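3-guanidinopropionase (Pseudomonas aeruginosa, PDB 3NIQ) catalyses the manganese-dependent hydrolysis of 3-guanidinopropanoate to beta-alanine and urea, working as a homohexamer of the arginase family. Local coordinates at the interface of chains A and B. Residues are numbered along the deposited sequence; one frame, centred on the assembly and turned at random. Chains: chain A/B, 3-guanidinopropionase.

The interface of chains A and B. Residues chain A 43, 55, 59, 90; chain B 17-19, 25.
B:Phe17 sets its ring against A:Arg55 on one face and A:Pro43 at its edge, where an N-terminal loop of one subunit docks on its neighbour in the two-fold interface of the hexamer. The methylene CD of A:Arg55 lies over the ring face, toward the rim and 3.9 Å from the centroid of B:Phe17, a CH-pi contact. The A:Arg55 chain bends at chi3 (62°) and its guanidinium plane stands 50° from the ring, with NH1 near the rim at CE2. A:Pro43 CB meets the ring edge in plane, while its CG touches the methyl of B:Ala18.

Beyond the ring, A:Arg59 reads the loop backbone. Its CG is anti to the backbone N (chi1 -173°), and a bend at chi3 carries NH2 to the carbonyl O of B:Gly19 in a nearly straight 2.7 Å hydrogen bond, in the guanidinium plane. The carbonyl O of B:Phe17 sits over the centre of one guanidinium face, 3.6 Å above it, where its partial negative charge probably favours the cation. B:Ala18 O, also near A:Arg59 NH2, instead accepts a bond from B:Arg25 NH1, which probably steadies the loop from within its own chain.

A:Asp90 OD2 accepts the amide N-H of B:Gly19, 2.8 Å from N and met from above the carboxylate plane, so both polar backbone groups of this glycine are bound by chain A. Water 1 joins A:Arg55 O to B:Phe17 O, and water 2 bridges A:Arg59 NE, at 3.1 Å, to B:Gly19 O.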
loop_
_atom_site.group_PDB
_atom_site.type_symbol
_atom_site.label_atom_id
_atom_site.label_comp_id
_atom_site.label_asym_id
_atom_site.label_seq_id
_atom_site.Cartn_x
_atom_site.Cartn_y
_atom_site.Cartn_z
ATOM N N PRO A 43 -3.615 22.779 9.660
ATOM C CA PRO A 43 -3.592 21.965 8.449
ATOM C C PRO A 43 -3.128 22.796 7.265
ATOM O O PRO A 43 -3.935 23.220 6.454
ATOM C CB PRO A 43 -5.053 21.526 8.306
ATOM C CG PRO A 43 -5.852 22.656 8.940
ATOM C CD PRO A 43 -4.994 23.146 10.072
ATOM N N ARG A 55 -0.858 19.108 5.112
ATOM C CA ARG A 55 -2.178 19.694 5.370
ATOM C C ARG A 55 -3.139 18.666 5.969
ATOM O O ARG A 55 -4.087 19.023 6.683
ATOM C CB ARG A 55 -2.775 20.301 4.085
ATOM C CG ARG A 55 -3.136 19.278 3.011
ATOM C CD ARG A 55 -3.682 19.967 1.736
ATOM N NE ARG A 55 -2.693 20.849 1.120
ATOM C CZ ARG A 55 -2.935 21.636 0.072
ATOM N NH1 ARG A 55 -4.142 21.639 -0.509
ATOM N NH2 ARG A 55 -1.964 22.399 -0.414
ATOM N N ARG A 59 -5.701 15.851 10.823
ATOM C CA ARG A 59 -6.813 14.914 10.803
ATOM C C ARG A 59 -6.348 13.502 11.190
ATOM O O ARG A 59 -6.994 12.816 11.983
ATOM C CB ARG A 59 -7.493 14.874 9.436
ATOM C CG ARG A 59 -8.785 13.989 9.474
ATOM C CD ARG A 59 -9.719 14.357 8.376
ATOM N NE ARG A 59 -10.477 15.553 8.726
ATOM C CZ ARG A 59 -11.208 16.257 7.867
ATOM N NH1 ARG A 59 -11.270 15.910 6.589
ATOM N NH2 ARG A 59 -11.863 17.332 8.281
ATOM N N ASP A 90 -9.174 23.472 14.516
ATOM C CA ASP A 90 -8.067 23.843 13.640
ATOM C C ASP A 90 -7.940 25.349 13.487
ATOM O O ASP A 90 -8.942 26.038 13.370
ATOM C CB ASP A 90 -8.275 23.259 12.235
ATOM C CG ASP A 90 -8.072 21.755 12.175
ATOM O OD1 ASP A 90 -7.497 21.147 13.114
ATOM O OD2 ASP A 90 -8.496 21.189 11.156
ATOM N N PHE B 17 -10.131 19.381 4.047
ATOM C CA PHE B 17 -9.169 18.582 4.786
ATOM C C PHE B 17 -9.103 19.004 6.255
ATOM O O PHE B 17 -8.397 18.376 7.044
ATOM C CB PHE B 17 -7.780 18.656 4.142
ATOM C CG PHE B 17 -7.280 20.066 3.882
ATOM C CD1 PHE B 17 -6.743 20.838 4.902
ATOM C CD2 PHE B 17 -7.320 20.602 2.592
ATOM C CE1 PHE B 17 -6.267 22.140 4.651
ATOM C CE2 PHE B 17 -6.877 21.882 2.331
ATOM C CZ PHE B 17 -6.344 22.668 3.370
ATOM N N ALA B 18 -9.833 20.063 6.605
ATOM C CA ALA B 18 -9.759 20.669 7.934
ATOM C C ALA B 18 -11.057 20.507 8.712
ATOM O O ALA B 18 -12.087 20.112 8.148
ATOM C CB ALA B 18 -9.414 22.152 7.828
ATOM N N GLY B 19 -10.997 20.787 10.013
ATOM C CA GLY B 19 -12.181 20.690 10.859
ATOM C C GLY B 19 -12.316 19.288 11.412
ATOM O O GLY B 19 -11.842 18.321 10.820
ATOM N N ARG B 25 -19.239 16.804 7.943
ATOM C CA ARG B 25 -18.776 17.956 8.740
ATOM C C ARG B 25 -19.944 18.744 9.362
ATOM O O ARG B 25 -19.883 19.967 9.480
ATOM C CB ARG B 25 -17.828 18.889 7.945
ATOM C CG ARG B 25 -16.563 18.186 7.429
ATOM C CD ARG B 25 -15.433 19.158 7.108
ATOM N NE ARG B 25 -15.777 20.056 5.999
ATOM C CZ ARG B 25 -15.077 21.137 5.679
ATOM N NH1 ARG B 25 -13.974 21.439 6.362
ATOM N NH2 ARG B 25 -15.469 21.908 4.669
HETATM O O HOH W 1 -5.990 18.050 8.368
HETATM O O HOH W 2 -9.450 16.914 11.316
#